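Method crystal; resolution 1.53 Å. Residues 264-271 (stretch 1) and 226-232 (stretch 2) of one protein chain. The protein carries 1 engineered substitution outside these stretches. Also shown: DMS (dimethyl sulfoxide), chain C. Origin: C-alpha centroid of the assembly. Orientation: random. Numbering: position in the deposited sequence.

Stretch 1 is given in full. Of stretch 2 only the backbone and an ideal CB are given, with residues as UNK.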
ATOM      1  N   GLU A 264       4.786  -3.026 -19.980  1.00 14.06           N
ATOM      2  CA  GLU A 264       4.103  -4.283 -19.673  1.00 16.15           C
ATOM      3  C   GLU A 264       3.747  -4.391 -18.185  1.00 16.12           C
ATOM      4  O   GLU A 264       4.484  -3.916 -17.327  1.00 15.43           O
ATOM      5  CB  GLU A 264       4.988  -5.468 -20.095  1.00 15.29           C
ATOM      6  CG  GLU A 264       4.406  -6.859 -19.814  1.00 17.33           C
ATOM      7  CD  GLU A 264       5.434  -7.984 -19.930  1.00 20.56           C
ATOM      8  OE1 GLU A 264       6.648  -7.703 -20.015  1.00 22.23           O
ATOM      9  OE2 GLU A 264       5.021  -9.160 -19.931  1.00 23.43           O
ATOM     10  N   GLU A 265       2.613  -5.016 -17.884  1.00 17.97           N
ATOM     11  CA  GLU A 265       2.274  -5.337 -16.504  1.00 14.64           C
ATOM     12  C   GLU A 265       3.071  -6.568 -16.081  1.00 16.18           C
ATOM     13  O   GLU A 265       2.700  -7.701 -16.419  1.00 18.96           O
ATOM     14  CB  GLU A 265       0.771  -5.599 -16.376  1.00 15.41           C
ATOM     15  CG  GLU A 265      -0.101  -4.380 -16.682  1.00 19.44           C
ATOM     16  CD  GLU A 265      -1.400  -4.761 -17.388  1.00 25.94           C
ATOM     17  OE1 GLU A 265      -1.730  -5.969 -17.433  1.00 30.44           O
ATOM     18  OE2 GLU A 265      -2.084  -3.854 -17.898  1.00 25.46           O
ATOM     19  N   GLN A 266       4.170  -6.352 -15.362  1.00 15.93           N
ATOM     20  CA  GLN A 266       5.063  -7.438 -14.977  1.00 13.94           C
ATOM     21  C   GLN A 266       5.078  -7.642 -13.477  1.00 15.69           C
ATOM     22  O   GLN A 266       5.199  -6.678 -12.717  1.00 13.77           O
ATOM     23  CB  GLN A 266       6.498  -7.117 -15.387  1.00 15.35           C
ATOM     24  CG  GLN A 266       6.832  -7.333 -16.834  1.00 20.11           C
ATOM     25  CD  GLN A 266       8.218  -6.819 -17.149  1.00 16.63           C
ATOM     26  OE1 GLN A 266       8.382  -5.670 -17.538  1.00 16.61           O
ATOM     27  NE2 GLN A 266       9.226  -7.666 -16.964  1.00 24.87           N
ATOM     28  N   LEU A 267       4.998  -8.904 -13.071  1.00 13.40           N
ATOM     29  CA  LEU A 267       5.155  -9.301 -11.682  1.00 12.00           C
ATOM     30  C   LEU A 267       6.658  -9.476 -11.452  1.00 17.31           C
ATOM     31  O   LEU A 267       7.236 -10.498 -11.824  1.00 18.81           O
ATOM     32  CB  LEU A 267       4.381 -10.606 -11.437  1.00 15.55           C
ATOM     33  CG  LEU A 267       4.000 -11.035 -10.021  1.00 17.73           C
ATOM     34  CD1 LEU A 267       3.018 -10.065  -9.417  1.00 15.36           C
ATOM     35  CD2 LEU A 267       3.403 -12.448 -10.026  1.00 18.42           C
ATOM     36  N   VAL A 268       7.294  -8.466 -10.865  1.00 12.25           N
ATOM     37  CA  VAL A 268       8.749  -8.457 -10.720  1.00 13.86           C
ATOM     38  C   VAL A 268       9.127  -8.482  -9.251  1.00 13.20           C
ATOM     39  O   VAL A 268       8.528  -7.779  -8.429  1.00 12.97           O
ATOM     40  CB  VAL A 268       9.377  -7.198 -11.360  1.00 16.42           C
ATOM     41  CG1 VAL A 268      10.897  -7.288 -11.349  1.00 14.34           C
ATOM     42  CG2 VAL A 268       8.865  -7.015 -12.779  1.00 19.55           C
ATOM     43  N   TYR A 269      10.105  -9.311  -8.913  1.00 13.68           N
ATOM     44  CA  TYR A 269      10.729  -9.237  -7.605  1.00 13.03           C
ATOM     45  C   TYR A 269      11.701  -8.062  -7.616  1.00 16.21           C
ATOM     46  O   TYR A 269      12.749  -8.126  -8.252  1.00 17.35           O
ATOM     47  CB  TYR A 269      11.494 -10.525  -7.291  1.00 15.67           C
ATOM     48  CG  TYR A 269      12.333 -10.378  -6.053  1.00 22.05           C
ATOM     49  CD1 TYR A 269      11.767 -10.498  -4.788  1.00 18.57           C
ATOM     50  CD2 TYR A 269      13.693 -10.073  -6.143  1.00 25.30           C
ATOM     51  CE1 TYR A 269      12.537 -10.330  -3.644  1.00 25.47           C
ATOM     52  CE2 TYR A 269      14.467  -9.912  -5.011  1.00 25.29           C
ATOM     53  CZ  TYR A 269      13.883 -10.044  -3.763  1.00 27.62           C
ATOM     54  OH  TYR A 269      14.663  -9.882  -2.639  1.00 29.51           O
ATOM     55  N   TRP A 270      11.352  -6.987  -6.922  1.00 11.26           N
ATOM     56  CA  TRP A 270      12.211  -5.812  -6.884  1.00 10.40           C
ATOM     57  C   TRP A 270      13.293  -6.019  -5.837  1.00 11.90           C
ATOM     58  O   TRP A 270      13.007  -6.443  -4.719  1.00 12.57           O
ATOM     59  CB  TRP A 270      11.392  -4.558  -6.569  1.00 11.29           C
ATOM     60  CG  TRP A 270      11.831  -3.379  -7.382  1.00  9.21           C
ATOM     61  CD1 TRP A 270      12.539  -2.285  -6.947  1.00 10.91           C
ATOM     62  CD2 TRP A 270      11.660  -3.216  -8.788  1.00  8.38           C
ATOM     63  NE1 TRP A 270      12.778  -1.438  -7.997  1.00 11.89           N
ATOM     64  CE2 TRP A 270      12.248  -1.983  -9.139  1.00 10.84           C
ATOM     65  CE3 TRP A 270      11.036  -3.978  -9.784  1.00 10.88           C
ATOM     66  CZ2 TRP A 270      12.237  -1.502 -10.459  1.00 14.47           C
ATOM     67  CZ3 TRP A 270      11.024  -3.503 -11.073  1.00 13.75           C
ATOM     68  CH2 TRP A 270      11.625  -2.281 -11.405  1.00 12.17           C
ATOM     69  N   PRO A 271      14.550  -5.718  -6.193  1.00 10.50           N
ATOM     70  CA  PRO A 271      15.669  -5.962  -5.275  1.00 13.81           C
ATOM     71  C   PRO A 271      15.581  -5.155  -3.975  1.00  9.10           C
ATOM     72  O   PRO A 271      15.184  -3.976  -3.987  1.00 11.01           O
ATOM     73  CB  PRO A 271      16.902  -5.565  -6.107  1.00 12.25           C
ATOM     74  CG  PRO A 271      16.376  -4.633  -7.165  1.00 11.73           C
ATOM     75  CD  PRO A 271      14.980  -5.127  -7.473  1.00 11.71           C
ATOM     76  N   UNK A 226       1.392  -1.214  -7.826  1.00  8.58           N
ATOM     77  CA  UNK A 226       2.720  -0.672  -8.087  1.00  8.65           C
ATOM     78  C   UNK A 226       3.647  -1.760  -8.619  1.00  8.91           C
ATOM     79  O   UNK A 226       3.863  -2.796  -7.970  1.00  9.02           O
ATOM     80  CB  UNK A 226       3.304  -0.049  -6.818  1.00  8.65           C
ATOM     81  N   UNK A 227       4.185  -1.529  -9.815  1.00  9.03           N
ATOM     82  CA  UNK A 227       4.924  -2.582 -10.508  1.00 10.39           C
ATOM     83  C   UNK A 227       6.424  -2.572 -10.227  1.00 10.89           C
ATOM     84  O   UNK A 227       7.024  -3.641 -10.117  1.00 10.58           O
ATOM     85  CB  UNK A 227       4.696  -2.456 -12.016  1.00 10.39           C
ATOM     86  N   UNK A 228       6.998  -1.374 -10.110  1.00 10.41           N
ATOM     87  CA  UNK A 228       8.435  -1.191  -9.939  1.00 10.91           C
ATOM     88  C   UNK A 228       8.818  -1.067  -8.476  1.00 12.15           C
ATOM     89  O   UNK A 228       9.352  -0.037  -8.028  1.00 11.57           O
ATOM     90  CB  UNK A 228       8.906   0.047 -10.705  1.00 10.91           C
ATOM     91  N   UNK A 229       8.558  -2.124  -7.714  1.00 11.67           N
ATOM     92  CA  UNK A 229       8.713  -2.049  -6.273  1.00  7.96           C
ATOM     93  C   UNK A 229       7.648  -1.131  -5.692  1.00  9.31           C
ATOM     94  O   UNK A 229       6.661  -0.817  -6.359  1.00  9.81           O
ATOM     95  CB  UNK A 229      10.114  -1.559  -5.900  1.00  7.96           C
ATOM     96  N   UNK A 230       7.854  -0.672  -4.462  1.00  8.38           N
ATOM     97  CA  UNK A 230       6.873   0.176  -3.778  1.00 10.06           C
ATOM     98  C   UNK A 230       7.052   1.674  -4.023  1.00 11.32           C
ATOM     99  O   UNK A 230       6.276   2.475  -3.500  1.00 12.60           O
ATOM    100  CB  UNK A 230       6.939  -0.091  -2.273  1.00 10.06           C
ATOM    101  N   UNK A 231       8.060   2.051  -4.820  1.00  9.08           N
ATOM    102  CA  UNK A 231       8.375   3.466  -5.054  1.00 10.81           C
ATOM    103  C   UNK A 231       7.190   4.295  -5.568  1.00 11.93           C
ATOM    104  O   UNK A 231       6.398   3.828  -6.401  1.00 10.84           O
ATOM    105  CB  UNK A 231       9.526   3.567  -6.057  1.00 10.81           C
ATOM    106  N   UNK A 232       7.089   5.535  -5.093  1.00 10.63           N
ATOM    107  CA  UNK A 232       6.180   6.493  -5.706  1.00  9.77           C
ATOM    108  C   UNK A 232       6.644   6.765  -7.141  1.00 11.37           C
ATOM    109  O   UNK A 232       7.783   6.448  -7.505  1.00 13.09           O
ATOM    110  CB  UNK A 232       6.118   7.788  -4.893  1.00  9.77           C
TER
HETATM  111  S   DMS C 702       1.808   8.824  -1.488  1.00 18.55           S
HETATM  112  O   DMS C 702       1.657   8.089  -2.791  1.00 16.37           O
HETATM  113  C1  DMS C 702       3.015   7.920  -0.479  1.00 14.40           C
HETATM  114  C2  DMS C 702       2.807  10.298  -1.833  1.00 19.32           C

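Position 226 has phi/psi of -105/122, and its ideal CB has nothing of stretch 1 within 5.5 Å. Stretch 1 therefore sets no demand here, and many side chains would fit. The DMS oxygen lies beyond it and could accept a hydrogen bond from a long donor. The deposited residue is Arg226. Its NH2 donates to DMS O at 3.1 Å, with the oxygen at the edge of the guanidinium.

Position 227 points its CA-to-CB bond sideways to stretch 1. The ideal CB is 4.3 Å from Gln266 O. A long or flat side chain could run along this backbone; a small one would leave the space open. Tyr227 is deposited. Its CE2 packs 3.7 Å from Glu265 CB. Its CD2 is 3.5 Å from Gln266 O, which sits near the ring plane, at the edge. The backbone is joined by water. One water donates to Tyr227 O and Gln266 O and accepts from Val268 N. No direct hydrogen bond crosses between the stretches.

Position 228 lies against the indole of Trp270. The ideal CB is 3.6 Å from Trp270 CH2, close but no clash, so glycine or a small side chain suits; stretch 1 does not settle the choice. Gly228 is deposited. Its CA sits 3.6 Å from the centroid of the Trp270 six-membered ring, 8° off the normal, a CH-pi contact over the face.

Position 229 is stricter. Its CB direction is toward stretch 1, and an ideal CB would clash with Trp270 CD1 at 2.7 Å. The positive phi of 69° also favours glycine. Gly229 meets both conditions. Its CA lies 4.0 Å from the centroid of the Trp270 five-membered ring, and its N is 3.5 Å from Trp270 CD2, over the same face as position 228.

Position 230 points away from stretch 1, which leaves the choice wide. Thr230 is deposited; its O accepts from Arg226 NH1 at 2.9 Å.

Position 231 points toward stretch 1, but nothing of it lies within 5.5 Å of the ideal CB. A side chain of some length is needed to reach Trp270; aromatic, aliphatic or polar groups could do so. His231 is deposited. Its CD2 comes 4.1 Å from Trp270 NE1, with the ring planes at 85°.

Position 232 is out of reach of stretch 1, so many residues would suit. Asp232 is deposited. Its OD1 forms a salt bridge with Arg226 NH1 at 2.8 Å.

Stretch 2 226-232: RYGGTHD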
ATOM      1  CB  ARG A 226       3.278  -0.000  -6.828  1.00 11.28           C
ATOM      2  CG  ARG A 226       2.426   1.176  -6.330  1.00  9.49           C
ATOM      3  CD  ARG A 226       3.253   2.178  -5.539  1.00 12.34           C
ATOM      4  NE  ARG A 226       2.465   3.359  -5.197  1.00  8.54           N
ATOM      5  CZ  ARG A 226       2.924   4.379  -4.484  1.00 10.64           C
ATOM      6  NH1 ARG A 226       4.174   4.360  -4.029  1.00 13.03           N
ATOM      7  NH2 ARG A 226       2.134   5.413  -4.232  1.00 10.23           N
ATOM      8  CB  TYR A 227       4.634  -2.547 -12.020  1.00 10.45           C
ATOM      9  CG  TYR A 227       3.188  -2.838 -12.320  1.00  8.91           C
ATOM     10  CD1 TYR A 227       2.225  -1.830 -12.233  1.00 10.95           C
ATOM     11  CD2 TYR A 227       2.773  -4.128 -12.647  1.00  9.65           C
ATOM     12  CE1 TYR A 227       0.885  -2.098 -12.474  1.00  9.28           C
ATOM     13  CE2 TYR A 227       1.422  -4.409 -12.891  1.00 10.88           C
ATOM     14  CZ  TYR A 227       0.495  -3.383 -12.806  1.00 12.39           C
ATOM     15  OH  TYR A 227      -0.839  -3.629 -13.043  1.00 12.55           O
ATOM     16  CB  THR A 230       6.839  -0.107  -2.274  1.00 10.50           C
ATOM     17  OG1 THR A 230       8.176  -0.055  -1.751  1.00 10.23           O
ATOM     18  CG2 THR A 230       6.233  -1.473  -1.993  1.00 11.34           C
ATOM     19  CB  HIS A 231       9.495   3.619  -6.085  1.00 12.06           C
ATOM     20  CG  HIS A 231      10.799   3.013  -5.684  1.00 11.36           C
ATOM     21  ND1 HIS A 231      11.393   3.239  -4.460  1.00 10.13           N
ATOM     22  CD2 HIS A 231      11.647   2.206  -6.370  1.00 11.76           C
ATOM     23  CE1 HIS A 231      12.544   2.590  -4.403  1.00 11.20           C
ATOM     24  NE2 HIS A 231      12.721   1.959  -5.554  1.00  9.11           N
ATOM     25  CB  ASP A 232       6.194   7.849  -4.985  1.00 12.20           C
ATOM     26  CG  ASP A 232       5.702   7.793  -3.549  1.00 16.77           C
ATOM     27  OD1 ASP A 232       5.231   6.742  -3.089  1.00 15.14           O
ATOM     28  OD2 ASP A 232       5.821   8.842  -2.868  1.00 23.45           O
TER
HETATM   29  O   HOH W   1       5.509  -6.053 -10.129  1.00 11.44           O
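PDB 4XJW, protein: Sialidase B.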